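Side-chain contacts in molinate hydrolase (Gulosibacter molinativorax, PDB 4UB9), which hydrolyses the thiocarbamate pesticide molinate, probably as a zinc-dependent amidohydrolase acting on a carbon-nitrogen bond other than a peptide bond: residues S465-V468 and E473-F476; L450-D453 and T459-R462; I126-Q131 and P483-Y488; N425-K428 and K432-E435. All blocks are in the same frame, centred on the assembly; numbering follows the deposited sequence.

Contact 1 of 4, residues S465-V468 and E473-F476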
ATOM      1  N   SER A 465      -7.558  37.088 -31.086  1.00 43.84           N
ATOM      2  CA  SER A 465      -6.734  37.695 -32.140  1.00 47.39           C
ATOM      3  C   SER A 465      -5.639  38.518 -31.591  1.00 42.59           C
ATOM      4  O   SER A 465      -4.586  38.586 -32.173  1.00 42.43           O
ATOM      5  CB  SER A 465      -7.535  38.705 -32.975  1.00 56.74           C
ATOM      6  OG  SER A 465      -8.507  38.057 -33.730  1.00 68.25           O
ATOM      7  N   HIS A 466      -5.916  39.214 -30.493  1.00 43.06           N
ATOM      8  CA  HIS A 466      -4.942  40.122 -29.889  1.00 40.39           C
ATOM      9  C   HIS A 466      -5.020  40.074 -28.387  1.00 41.29           C
ATOM     10  O   HIS A 466      -6.096  39.948 -27.800  1.00 38.49           O
ATOM     11  CB  HIS A 466      -5.146  41.557 -30.355  1.00 41.55           C
ATOM     12  CG  HIS A 466      -5.053  41.714 -31.837  1.00 50.98           C
ATOM     13  ND1 HIS A 466      -3.875  42.047 -32.475  1.00 54.99           N
ATOM     14  CD2 HIS A 466      -5.970  41.516 -32.814  1.00 49.49           C
ATOM     15  CE1 HIS A 466      -4.081  42.065 -33.782  1.00 53.94           C
ATOM     16  NE2 HIS A 466      -5.340  41.736 -34.011  1.00 49.13           N
ATOM     17  N   VAL A 467      -3.857  40.257 -27.766  1.00 41.06           N
ATOM     18  CA  VAL A 467      -3.757  40.317 -26.309  1.00 35.62           C
ATOM     19  C   VAL A 467      -2.891  41.492 -25.933  1.00 32.55           C
ATOM     20  O   VAL A 467      -1.773  41.617 -26.398  1.00 34.32           O
ATOM     21  CB  VAL A 467      -3.158  39.029 -25.705  1.00 36.80           C
ATOM     22  CG1 VAL A 467      -3.017  39.174 -24.200  1.00 34.59           C
ATOM     23  CG2 VAL A 467      -4.014  37.805 -26.030  1.00 34.91           C
ATOM     24  N   VAL A 468      -3.404  42.318 -25.040  1.00 34.74           N
ATOM     25  CA  VAL A 468      -2.725  43.529 -24.633  1.00 34.34           C
ATOM     26  C   VAL A 468      -2.691  43.621 -23.113  1.00 39.55           C
ATOM     27  O   VAL A 468      -3.722  43.460 -22.431  1.00 40.93           O
ATOM     28  CB  VAL A 468      -3.451  44.772 -25.149  1.00 36.79           C
ATOM     29  CG1 VAL A 468      -2.775  46.056 -24.646  1.00 39.72           C
ATOM     30  CG2 VAL A 468      -3.484  44.760 -26.661  1.00 36.13           C
ATOM     31  N   GLU A 473       1.118  45.287 -26.543  1.00 47.23           N
ATOM     32  CA  GLU A 473       0.600  44.122 -27.234  1.00 47.01           C
ATOM     33  C   GLU A 473       1.564  42.979 -27.024  1.00 42.74           C
ATOM     34  O   GLU A 473       2.761  43.133 -27.060  1.00 36.67           O
ATOM     35  CB  GLU A 473       0.364  44.359 -28.738  1.00 49.04           C
ATOM     36  CG  GLU A 473      -0.309  43.155 -29.429  1.00 52.31           C
ATOM     37  CD  GLU A 473      -0.788  43.408 -30.866  1.00 55.86           C
ATOM     38  OE1 GLU A 473      -0.447  44.481 -31.458  1.00 56.02           O
ATOM     39  OE2 GLU A 473      -1.546  42.547 -31.387  1.00 50.05           O
ATOM     40  N   ILE A 474       0.992  41.806 -26.904  1.00 47.31           N
ATOM     41  CA  ILE A 474       1.735  40.612 -26.600  1.00 44.88           C
ATOM     42  C   ILE A 474       1.782  39.694 -27.806  1.00 40.19           C
ATOM     43  O   ILE A 474       0.743  39.377 -28.388  1.00 36.24           O
ATOM     44  CB  ILE A 474       1.039  39.828 -25.439  1.00 45.65           C
ATOM     45  CG1 ILE A 474       0.811  40.721 -24.216  1.00 48.92           C
ATOM     46  CG2 ILE A 474       1.839  38.592 -25.054  1.00 44.79           C
ATOM     47  CD1 ILE A 474       2.061  41.354 -23.636  1.00 51.95           C
ATOM     48  N   ASP A 475       2.965  39.180 -28.109  1.00 46.67           N
ATOM     49  CA  ASP A 475       3.078  38.046 -29.084  1.00 51.34           C
ATOM     50  C   ASP A 475       2.644  36.729 -28.416  1.00 50.98           C
ATOM     51  O   ASP A 475       3.463  35.879 -28.051  1.00 49.60           O
ATOM     52  CB  ASP A 475       4.484  37.922 -29.688  1.00 48.19           C
ATOM     53  CG  ASP A 475       4.591  36.781 -30.662  1.00 49.19           C
ATOM     54  OD1 ASP A 475       3.536  36.210 -31.083  1.00 50.70           O
ATOM     55  OD2 ASP A 475       5.744  36.409 -30.974  1.00 57.49           O
ATOM     56  N   PHE A 476       1.338  36.572 -28.262  1.00 50.16           N
ATOM     57  CA  PHE A 476       0.833  35.551 -27.345  1.00 50.58           C
ATOM     58  C   PHE A 476       1.089  34.146 -27.856  1.00 47.80           C
ATOM     59  O   PHE A 476       1.366  33.246 -27.065  1.00 48.13           O
ATOM     60  CB  PHE A 476      -0.623  35.785 -26.903  1.00 49.89           C
ATOM     61  CG  PHE A 476      -1.626  35.719 -27.987  1.00 47.73           C
ATOM     62  CD1 PHE A 476      -1.867  36.828 -28.779  1.00 49.39           C
ATOM     63  CD2 PHE A 476      -2.390  34.586 -28.166  1.00 47.76           C
ATOM     64  CE1 PHE A 476      -2.815  36.777 -29.784  1.00 49.50           C
ATOM     65  CE2 PHE A 476      -3.345  34.529 -29.157  1.00 48.58           C
ATOM     66  CZ  PHE A 476      -3.560  35.624 -29.969  1.00 50.25           C
TER

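Contact 2 of 4, residues L450-D453 and T459-R462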
ATOM      1  N   LEU A 450     -11.329  39.497 -29.674  1.00 35.60           N
ATOM      2  CA  LEU A 450     -11.815  38.258 -30.262  1.00 33.66           C
ATOM      3  C   LEU A 450     -12.378  38.466 -31.662  1.00 41.46           C
ATOM      4  O   LEU A 450     -12.928  39.510 -31.975  1.00 38.82           O
ATOM      5  CB  LEU A 450     -12.931  37.678 -29.425  1.00 37.02           C
ATOM      6  CG  LEU A 450     -12.713  37.561 -27.927  1.00 35.38           C
ATOM      7  CD1 LEU A 450     -13.979  37.044 -27.276  1.00 36.89           C
ATOM      8  CD2 LEU A 450     -11.572  36.615 -27.643  1.00 38.63           C
ATOM      9  N   ASP A 451     -12.297  37.421 -32.474  1.00 44.35           N
ATOM     10  CA  ASP A 451     -12.791  37.457 -33.865  1.00 48.12           C
ATOM     11  C   ASP A 451     -14.239  37.118 -34.011  1.00 47.67           C
ATOM     12  O   ASP A 451     -14.835  37.404 -35.022  1.00 48.62           O
ATOM     13  CB  ASP A 451     -12.050  36.438 -34.717  1.00 49.91           C
ATOM     14  CG  ASP A 451     -10.662  36.865 -35.021  1.00 52.38           C
ATOM     15  OD1 ASP A 451     -10.352  38.046 -34.794  1.00 52.71           O
ATOM     16  OD2 ASP A 451      -9.858  36.010 -35.437  1.00 65.04           O
ATOM     17  N   GLN A 452     -14.786  36.432 -33.029  1.00 48.99           N
ATOM     18  CA  GLN A 452     -16.182  36.096 -33.067  1.00 45.61           C
ATOM     19  C   GLN A 452     -16.878  36.450 -31.791  1.00 48.19           C
ATOM     20  O   GLN A 452     -16.236  36.800 -30.805  1.00 46.40           O
ATOM     21  CB  GLN A 452     -16.362  34.651 -33.410  1.00 48.78           C
ATOM     22  CG  GLN A 452     -16.009  34.417 -34.859  1.00 54.23           C
ATOM     23  CD  GLN A 452     -15.986  32.948 -35.166  1.00 56.91           C
ATOM     24  OE1 GLN A 452     -17.021  32.281 -35.177  1.00 54.82           O
ATOM     25  NE2 GLN A 452     -14.810  32.435 -35.453  1.00 66.20           N
ATOM     26  N   ASP A 453     -18.209  36.386 -31.835  1.00 47.03           N
ATOM     27  CA  ASP A 453     -19.075  36.940 -30.814  1.00 41.64           C
ATOM     28  C   ASP A 453     -19.282  35.973 -29.646  1.00 39.91           C
ATOM     29  O   ASP A 453     -20.007  34.972 -29.756  1.00 39.15           O
ATOM     30  CB  ASP A 453     -20.433  37.304 -31.412  1.00 48.49           C
ATOM     31  CG  ASP A 453     -21.342  38.054 -30.427  1.00 56.70           C
ATOM     32  OD1 ASP A 453     -20.876  38.540 -29.370  1.00 58.56           O
ATOM     33  OD2 ASP A 453     -22.532  38.184 -30.732  1.00 58.87           O
ATOM     34  N   THR A 459     -18.188  29.508 -26.496  1.00 30.66           N
ATOM     35  CA  THR A 459     -16.955  28.905 -27.063  1.00 34.91           C
ATOM     36  C   THR A 459     -16.154  29.890 -27.959  1.00 36.99           C
ATOM     37  O   THR A 459     -14.954  29.702 -28.172  1.00 42.66           O
ATOM     38  CB  THR A 459     -17.206  27.616 -27.888  1.00 36.82           C
ATOM     39  OG1 THR A 459     -17.910  27.944 -29.087  1.00 44.10           O
ATOM     40  CG2 THR A 459     -18.024  26.621 -27.108  1.00 39.14           C
ATOM     41  N   ASN A 460     -16.807  30.928 -28.476  1.00 33.70           N
ATOM     42  CA  ASN A 460     -16.082  31.999 -29.199  1.00 37.97           C
ATOM     43  C   ASN A 460     -15.101  32.795 -28.370  1.00 34.43           C
ATOM     44  O   ASN A 460     -14.306  33.593 -28.897  1.00 30.43           O
ATOM     45  CB  ASN A 460     -17.043  32.979 -29.870  1.00 40.06           C
ATOM     46  CG  ASN A 460     -17.749  32.365 -31.063  1.00 37.81           C
ATOM     47  OD1 ASN A 460     -17.175  31.571 -31.787  1.00 38.39           O
ATOM     48  ND2 ASN A 460     -18.993  32.750 -31.273  1.00 41.29           N
ATOM     49  N   MET A 461     -15.146  32.580 -27.075  1.00 38.01           N
ATOM     50  CA  MET A 461     -14.114  33.155 -26.187  1.00 37.05           C
ATOM     51  C   MET A 461     -12.711  32.704 -26.599  1.00 34.86           C
ATOM     52  O   MET A 461     -11.724  33.413 -26.368  1.00 33.56           O
ATOM     53  CB  MET A 461     -14.365  32.761 -24.726  1.00 35.79           C
ATOM     54  CG  MET A 461     -15.574  33.425 -24.068  1.00 33.81           C
ATOM     55  SD  MET A 461     -15.373  35.200 -23.919  1.00 39.66           S
ATOM     56  CE  MET A 461     -13.926  35.347 -22.861  1.00 40.11           C
ATOM     57  N   ARG A 462     -12.654  31.550 -27.240  1.00 36.24           N
ATOM     58  CA  ARG A 462     -11.375  31.016 -27.712  1.00 39.86           C
ATOM     59  C   ARG A 462     -10.806  31.763 -28.924  1.00 39.20           C
ATOM     60  O   ARG A 462      -9.681  31.540 -29.270  1.00 39.07           O
ATOM     61  CB  ARG A 462     -11.495  29.550 -28.063  1.00 37.25           C
ATOM     62  CG  ARG A 462     -11.732  28.661 -26.863  1.00 42.69           C
ATOM     63  CD  ARG A 462     -12.146  27.260 -27.303  1.00 45.74           C
ATOM     64  NE  ARG A 462     -12.369  26.334 -26.181  1.00 47.70           N
ATOM     65  CZ  ARG A 462     -11.414  25.682 -25.510  1.00 39.33           C
ATOM     66  NH1 ARG A 462     -10.151  25.858 -25.812  1.00 41.78           N
ATOM     67  NH2 ARG A 462     -11.732  24.846 -24.539  1.00 37.52           N
TER

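Contact 3 of 4, residues I126-Q131 and P483-Y488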
ATOM      1  N   ILE A 126       6.884  29.101 -12.357  1.00 32.14           N
ATOM      2  CA  ILE A 126       5.740  29.934 -12.059  1.00 33.16           C
ATOM      3  C   ILE A 126       5.566  30.982 -13.170  1.00 35.24           C
ATOM      4  O   ILE A 126       4.466  31.240 -13.638  1.00 34.41           O
ATOM      5  CB  ILE A 126       5.886  30.591 -10.683  1.00 32.70           C
ATOM      6  CG1 ILE A 126       5.672  29.538  -9.602  1.00 33.71           C
ATOM      7  CG2 ILE A 126       4.862  31.715 -10.499  1.00 29.74           C
ATOM      8  CD1 ILE A 126       5.998  30.009  -8.204  1.00 33.32           C
ATOM      9  N   GLU A 127       6.671  31.584 -13.593  1.00 40.65           N
ATOM     10  CA  GLU A 127       6.627  32.564 -14.720  1.00 40.72           C
ATOM     11  C   GLU A 127       6.118  31.921 -15.997  1.00 35.40           C
ATOM     12  O   GLU A 127       5.212  32.445 -16.641  1.00 33.44           O
ATOM     13  CB  GLU A 127       7.969  33.223 -14.951  1.00 40.56           C
ATOM     14  CG  GLU A 127       8.312  34.164 -13.804  1.00 45.69           C
ATOM     15  CD  GLU A 127       9.779  34.580 -13.750  1.00 47.30           C
ATOM     16  OE1 GLU A 127      10.544  34.214 -14.676  1.00 52.83           O
ATOM     17  OE2 GLU A 127      10.160  35.278 -12.773  1.00 43.97           O
ATOM     18  N   GLU A 128       6.654  30.766 -16.324  1.00 35.81           N
ATOM     19  CA  GLU A 128       6.164  29.985 -17.493  1.00 35.16           C
ATOM     20  C   GLU A 128       4.633  29.774 -17.415  1.00 38.18           C
ATOM     21  O   GLU A 128       3.909  29.961 -18.396  1.00 31.85           O
ATOM     22  CB  GLU A 128       6.850  28.620 -17.585  1.00 33.42           C
ATOM     23  CG  GLU A 128       6.365  27.718 -18.716  1.00 35.18           C
ATOM     24  CD  GLU A 128       6.967  26.315 -18.706  1.00 39.41           C
ATOM     25  OE1 GLU A 128       7.276  25.814 -17.605  1.00 41.91           O
ATOM     26  OE2 GLU A 128       7.134  25.687 -19.784  1.00 42.12           O
ATOM     27  N   ALA A 129       4.139  29.386 -16.228  1.00 36.65           N
ATOM     28  CA  ALA A 129       2.702  29.129 -16.060  1.00 32.83           C
ATOM     29  C   ALA A 129       1.884  30.420 -16.214  1.00 33.14           C
ATOM     30  O   ALA A 129       0.793  30.418 -16.797  1.00 27.09           O
ATOM     31  CB  ALA A 129       2.420  28.502 -14.722  1.00 33.70           C
ATOM     32  N   ALA A 130       2.436  31.520 -15.709  1.00 31.11           N
ATOM     33  CA  ALA A 130       1.797  32.831 -15.871  1.00 35.61           C
ATOM     34  C   ALA A 130       1.729  33.244 -17.356  1.00 37.51           C
ATOM     35  O   ALA A 130       0.786  33.887 -17.807  1.00 35.08           O
ATOM     36  CB  ALA A 130       2.550  33.873 -15.086  1.00 32.24           C
ATOM     37  N   GLN A 131       2.756  32.869 -18.105  1.00 37.95           N
ATOM     38  CA  GLN A 131       2.808  33.149 -19.555  1.00 36.33           C
ATOM     39  C   GLN A 131       1.797  32.316 -20.298  1.00 34.77           C
ATOM     40  O   GLN A 131       1.197  32.777 -21.256  1.00 33.08           O
ATOM     41  CB  GLN A 131       4.200  32.904 -20.107  1.00 36.22           C
ATOM     42  CG  GLN A 131       5.176  33.945 -19.620  1.00 38.63           C
ATOM     43  CD  GLN A 131       6.622  33.573 -19.914  1.00 37.21           C
ATOM     44  OE1 GLN A 131       6.916  32.723 -20.727  1.00 40.46           O
ATOM     45  NE2 GLN A 131       7.508  34.221 -19.228  1.00 37.10           N
ATOM     46  N   PRO A 483      10.353  27.487 -22.799  1.00 37.43           N
ATOM     47  CA  PRO A 483       9.737  26.309 -22.257  1.00 40.08           C
ATOM     48  C   PRO A 483      10.626  25.626 -21.247  1.00 40.26           C
ATOM     49  O   PRO A 483      11.814  25.424 -21.490  1.00 41.98           O
ATOM     50  CB  PRO A 483       9.503  25.424 -23.495  1.00 40.92           C
ATOM     51  CG  PRO A 483       9.333  26.417 -24.624  1.00 36.47           C
ATOM     52  CD  PRO A 483      10.285  27.532 -24.272  1.00 38.06           C
ATOM     53  N   LEU A 484      10.019  25.288 -20.119  1.00 37.04           N
ATOM     54  CA  LEU A 484      10.726  24.660 -19.021  1.00 37.49           C
ATOM     55  C   LEU A 484       9.982  23.378 -18.683  1.00 39.22           C
ATOM     56  O   LEU A 484      10.419  22.289 -19.075  1.00 37.55           O
ATOM     57  CB  LEU A 484      10.832  25.619 -17.842  1.00 38.61           C
ATOM     58  CG  LEU A 484      11.630  25.136 -16.643  1.00 39.74           C
ATOM     59  CD1 LEU A 484      13.039  24.691 -17.023  1.00 38.50           C
ATOM     60  CD2 LEU A 484      11.696  26.246 -15.611  1.00 41.60           C
ATOM     61  N   VAL A 485       8.833  23.478 -18.012  1.00 39.11           N
ATOM     62  CA  VAL A 485       8.049  22.248 -17.804  1.00 37.70           C
ATOM     63  C   VAL A 485       7.431  21.771 -19.102  1.00 34.87           C
ATOM     64  O   VAL A 485       7.321  20.569 -19.327  1.00 29.89           O
ATOM     65  CB  VAL A 485       7.071  22.231 -16.581  1.00 38.22           C
ATOM     66  CG1 VAL A 485       7.095  23.491 -15.780  1.00 44.08           C
ATOM     67  CG2 VAL A 485       5.684  21.783 -16.940  1.00 37.05           C
ATOM     68  N   THR A 486       7.079  22.711 -19.975  1.00 38.23           N
ATOM     69  CA  THR A 486       6.485  22.337 -21.277  1.00 42.17           C
ATOM     70  C   THR A 486       7.489  21.890 -22.322  1.00 42.16           C
ATOM     71  O   THR A 486       7.098  21.406 -23.357  1.00 42.31           O
ATOM     72  CB  THR A 486       5.619  23.450 -21.896  1.00 38.17           C
ATOM     73  OG1 THR A 486       6.399  24.643 -22.032  1.00 39.57           O
ATOM     74  CG2 THR A 486       4.423  23.667 -21.038  1.00 37.56           C
ATOM     75  N   ALA A 487       8.773  22.073 -22.057  1.00 43.69           N
ATOM     76  CA  ALA A 487       9.809  21.501 -22.951  1.00 43.39           C
ATOM     77  C   ALA A 487       9.602  20.015 -23.118  1.00 39.90           C
ATOM     78  O   ALA A 487       9.597  19.259 -22.161  1.00 43.98           O
ATOM     79  CB  ALA A 487      11.215  21.788 -22.436  1.00 42.42           C
ATOM     80  N   TYR A 488       9.441  19.602 -24.360  1.00 43.62           N
ATOM     81  CA  TYR A 488       9.088  18.232 -24.662  1.00 41.81           C
ATOM     82  C   TYR A 488       9.368  17.918 -26.121  1.00 43.84           C
ATOM     83  O   TYR A 488       9.120  18.737 -26.981  1.00 50.67           O
ATOM     84  CB  TYR A 488       7.607  18.013 -24.388  1.00 40.53           C
ATOM     85  CG  TYR A 488       7.251  16.654 -23.831  1.00 39.22           C
ATOM     86  CD1 TYR A 488       7.787  16.223 -22.606  1.00 38.30           C
ATOM     87  CD2 TYR A 488       6.373  15.810 -24.494  1.00 34.26           C
ATOM     88  CE1 TYR A 488       7.472  14.986 -22.080  1.00 35.72           C
ATOM     89  CE2 TYR A 488       6.053  14.571 -23.974  1.00 34.58           C
ATOM     90  CZ  TYR A 488       6.604  14.166 -22.760  1.00 38.25           C
ATOM     91  OH  TYR A 488       6.270  12.957 -22.191  1.00 44.44           O
TER

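Contact 4 of 4, residues N425-K428 and K432-E435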
ATOM      1  N   ASN A 425     -15.904  40.260 -11.937  1.00 33.72           N
ATOM      2  CA  ASN A 425     -16.272  39.653 -10.678  1.00 32.89           C
ATOM      3  C   ASN A 425     -15.139  39.231  -9.749  1.00 33.89           C
ATOM      4  O   ASN A 425     -15.188  39.519  -8.586  1.00 36.72           O
ATOM      5  CB  ASN A 425     -17.265  38.524 -10.921  1.00 31.25           C
ATOM      6  CG  ASN A 425     -18.574  39.004 -11.522  1.00 31.56           C
ATOM      7  OD1 ASN A 425     -19.450  38.226 -11.772  1.00 34.17           O
ATOM      8  ND2 ASN A 425     -18.693  40.278 -11.761  1.00 33.06           N
ATOM      9  N   PRO A 426     -14.100  38.600 -10.271  1.00 35.82           N
ATOM     10  CA  PRO A 426     -12.938  38.302  -9.454  1.00 36.17           C
ATOM     11  C   PRO A 426     -12.296  39.576  -8.961  1.00 36.36           C
ATOM     12  O   PRO A 426     -11.904  39.659  -7.817  1.00 41.10           O
ATOM     13  CB  PRO A 426     -11.982  37.609 -10.415  1.00 34.46           C
ATOM     14  CG  PRO A 426     -12.776  37.260 -11.601  1.00 35.04           C
ATOM     15  CD  PRO A 426     -13.985  38.095 -11.647  1.00 36.68           C
ATOM     16  N   ALA A 427     -12.179  40.546  -9.839  1.00 34.52           N
ATOM     17  CA  ALA A 427     -11.533  41.786  -9.492  1.00 35.80           C
ATOM     18  C   ALA A 427     -12.229  42.430  -8.299  1.00 40.39           C
ATOM     19  O   ALA A 427     -11.581  43.003  -7.425  1.00 41.17           O
ATOM     20  CB  ALA A 427     -11.544  42.739 -10.671  1.00 36.58           C
ATOM     21  N   LYS A 428     -13.555  42.365  -8.294  1.00 39.83           N
ATOM     22  CA  LYS A 428     -14.321  42.933  -7.186  1.00 39.68           C
ATOM     23  C   LYS A 428     -14.100  42.156  -5.891  1.00 37.12           C
ATOM     24  O   LYS A 428     -13.780  42.731  -4.866  1.00 34.70           O
ATOM     25  CB  LYS A 428     -15.818  42.955  -7.496  1.00 43.34           C
ATOM     26  CG  LYS A 428     -16.231  43.907  -8.614  1.00 47.66           C
ATOM     27  CD  LYS A 428     -17.608  44.490  -8.337  1.00 54.38           C
ATOM     28  CE  LYS A 428     -18.094  45.406  -9.440  1.00 55.81           C
ATOM     29  NZ  LYS A 428     -18.697  44.547 -10.464  1.00 63.20           N
ATOM     30  N   LYS A 432      -9.793  44.656  -6.330  1.00 33.06           N
ATOM     31  CA  LYS A 432      -8.890  45.175  -7.341  1.00 33.81           C
ATOM     32  C   LYS A 432      -9.658  45.817  -8.471  1.00 34.00           C
ATOM     33  O   LYS A 432      -9.063  46.192  -9.474  1.00 37.86           O
ATOM     34  CB  LYS A 432      -8.051  44.083  -7.963  1.00 36.30           C
ATOM     35  CG  LYS A 432      -7.124  43.354  -7.008  1.00 40.17           C
ATOM     36  CD  LYS A 432      -5.963  44.224  -6.634  1.00 35.92           C
ATOM     37  CE  LYS A 432      -5.089  43.456  -5.692  1.00 33.28           C
ATOM     38  NZ  LYS A 432      -3.931  44.307  -5.349  1.00 34.75           N
ATOM     39  N   PHE A 433     -10.948  46.000  -8.298  1.00 37.17           N
ATOM     40  CA  PHE A 433     -11.795  46.526  -9.385  1.00 41.15           C
ATOM     41  C   PHE A 433     -11.526  47.993  -9.727  1.00 40.96           C
ATOM     42  O   PHE A 433     -11.837  48.445 -10.811  1.00 45.41           O
ATOM     43  CB  PHE A 433     -13.275  46.329  -9.083  1.00 37.08           C
ATOM     44  CG  PHE A 433     -14.163  46.498 -10.288  1.00 39.97           C
ATOM     45  CD1 PHE A 433     -13.964  45.743 -11.434  1.00 38.24           C
ATOM     46  CD2 PHE A 433     -15.205  47.453 -10.281  1.00 38.22           C
ATOM     47  CE1 PHE A 433     -14.786  45.915 -12.547  1.00 41.38           C
ATOM     48  CE2 PHE A 433     -16.044  47.610 -11.379  1.00 38.48           C
ATOM     49  CZ  PHE A 433     -15.820  46.867 -12.526  1.00 38.91           C
ATOM     50  N   ASP A 434     -10.933  48.716  -8.799  1.00 45.32           N
ATOM     51  CA  ASP A 434     -10.447  50.079  -9.061  1.00 45.61           C
ATOM     52  C   ASP A 434      -9.333  50.081 -10.122  1.00 45.19           C
ATOM     53  O   ASP A 434      -9.155  51.058 -10.801  1.00 50.87           O
ATOM     54  CB  ASP A 434      -9.984  50.782  -7.769  1.00 48.03           C
ATOM     55  CG  ASP A 434      -8.902  49.990  -7.005  1.00 58.63           C
ATOM     56  OD1 ASP A 434      -8.873  48.727  -7.061  1.00 57.36           O
ATOM     57  OD2 ASP A 434      -8.075  50.630  -6.327  1.00 61.87           O
ATOM     58  N   GLU A 435      -8.645  48.971 -10.317  1.00 45.58           N
ATOM     59  CA  GLU A 435      -7.523  48.894 -11.254  1.00 43.23           C
ATOM     60  C   GLU A 435      -7.655  47.990 -12.452  1.00 39.99           C
ATOM     61  O   GLU A 435      -6.986  48.198 -13.472  1.00 38.81           O
ATOM     62  CB  GLU A 435      -6.307  48.431 -10.523  1.00 51.88           C
ATOM     63  CG  GLU A 435      -5.863  49.452  -9.531  1.00 66.29           C
ATOM     64  CD  GLU A 435      -4.369  49.554  -9.507  1.00 81.36           C
ATOM     65  OE1 GLU A 435      -3.860  50.682  -9.338  1.00 98.50           O
ATOM     66  OE2 GLU A 435      -3.712  48.506  -9.651  1.00 81.89           O
TER

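Contact 1 of 4, residues S465-V468 and E473-F476
Val468 and Glu473 face each other as a non-hydrogen-bonded antiparallel pair near the turn of a beta hairpin, strands 464-469 and 472-473. A classic beta bulge, Ser465 and His466 opposite Val449, lies further back on the longer strand.

Ile474 N donates a hydrogen bond to Val467 O at 2.8 Å. Between side chains, His466 ND1 gives its hydrogen to Glu473 OE2 over 2.6 Å, nearly straight at 176°. The oxygen lies in the imidazole plane; the donor reaches it on the syn side but tilted from the carboxylate plane, with ring and carboxylate turned 47° apart. Glu473 spans the gap because CG stands opposite its backbone N (chi1 -175°) and the chain beyond is extended. Its OE1 makes a salt bridge to Arg80, so both oxygens have a partner, which probably fixes the group's rotation.

Apolar contacts gather around Val467. Its CG1 meets Ile474 CG1 at 4.1 Å, and Leu134 of helix 122-135 touches both residues. CG2 of Val467 lies over one face of the Phe476 ring, offset toward the rim, in a CH-pi contact 3.9 Å from the centroid. At the ring edge, Phe476 CE1 approaches Ser465 O to 3.5 Å.

Contact 2 of 4, residues L450-D453 and T459-R462
Leu450 reaches across to Met461 on the tightly packed inner side of this contact. Its CD2 methyl lies 3.4 Å from the carbonyl oxygen of Met461, O, while CD1 meets SD of the same methionine at 4.1 Å. The methionine chain bends at chi2 and chi3, and it shares Leu90 of strand 88-95 with the leucine; Phe402 of helix 400-410 also packs on Met461.

Polar grip comes from Asn460. With CG turned opposite its carbonyl carbon (chi1 -71°), the side chain leans toward 450-453, and ND2 donates to Asp453 O at 2.9 Å with an N-H...O angle of 165°. The acceptor lies close to the plane of the asparagine amide, yet the donor stands well above the carbonyl plane, 59° out of it, so the bond is straight at the hydrogen but does not use a carbonyl lone pair. A leucine in place of Asn460 would probably leave Asp453 O without this donor and let the loop drift away from the 3-10 turn.

Toward solvent the fit is looser. Exposed Gln452 crosses Asn460 at about a right angle, and the touching is done mainly by its CB, 3.6 Å from Asn460 CG. Gln452 OE1 and Asn460 OD1 come to 3.5 Å, but both are acceptors and make no bond.

Thr463 OG1 is hydrogen-bonded to both Gln452 N and Asn460 O, drawing the two ends together. They belong to the long connection between antiparallel strands 447-450 and 464-469, a hairpin whose loop carries a 3-10 turn.

Contact 3 of 4, residues I126-Q131 and P483-Y488
The carboxylate of Glu128 meets the 483-488 loop both at its edge and from above its plane. At the edge, OE1 takes the N-H of Val485 on its syn lone pair at 2.8 Å. OE2 accepts three donors. Thr486 OG1 comes nearly in line with the C-O bond at 2.6 Å. Thr486 N lies on the syn side, somewhat out of the plane, at 3.0 Å. Leu484 N, at 2.9 Å, comes down from above, 59° out of the carboxylate plane, although its N-H points straight at the oxygen (175°). Four bonds from three consecutive residues thus fix the rotation of a buried, probably negative group, and the N-H dipoles probably help to stabilise its charge.

The side chain gets there fully stretched, CG lying opposite the backbone N (chi1 177°). With an alanine here, the N-H groups of residues 484 to 486 and the threonine hydroxyl would probably lose their shared acceptor, leaving the loop less firmly attached to the helix.

Gln131 accepts from Leu481 N, and Tyr488 packs on Thr199 of a second subunit. Helix 122-135 links the parallel neighbours 88-95 and 138-143, a beta-alpha-beta crossover consistent with the family's TIM barrel.

Contact 4 of 4, residues N425-K428 and K432-E435
Lys428 lies alongside Phe433, the two side chains pointing the same way, and the contact is chiefly this lysine-on-ring pairing.

The ring interactions come first. Lys428 CE sits over one face of the phenyl ring, 3.9 Å from its centroid, in a CH-pi contact, and NZ follows at 4.4 Å as a cation-pi pair, 19° off the ring normal. Bends at chi2 and chi4 (84°) fold the lysine chain over the ring, so its CG also rests 3.7 Å from Phe433 CG. Lys443 makes a second cation-pi contact with this ring and a hydrogen bond to Phe433 O.

At the rim, Ala427 CB touches Phe433 CD1 at 3.9 Å, near the ring plane. Phe433 presents that edge with CG opposite its own backbone N (chi1 -164°).

One backbone hydrogen bond completes the contact. Lys432 N donates to Ala427 O at 2.7 Å, a 6→1 span that turns the chain back over the end of the helix. The lysine's own side chain leads away to a cation-pi contact with Phe169.

Glu435, at the far end, pairs with Arg63 of strand 63-69. The whole is a helix C-terminus and its exit turn, where helix 424-429 hands the chain on toward strand 447-450.

How the contacts relate
All four contacts are partly buried and lie away from the zinc site. Contacts 1 and 2 belong to one sheet and share strand 464-469 or its approach; Lys87, bonded to Ser465 and Asp451, bridges them, and their centres are 15 Å apart. Contacts 1 and 3 meet helix 122-135 from different places: in contact 1 through Leu134 on apolar side chains, in contact 3 through a buried carboxylate. Contact 3 alone joins parts distant in sequence, and it relies almost wholly on hydrogen bonds. Contacts 1, 2 and 4 are all local in sequence; contact 2 turns an uncharged amide to solvent, contact 4 a lysine lying on an aromatic face.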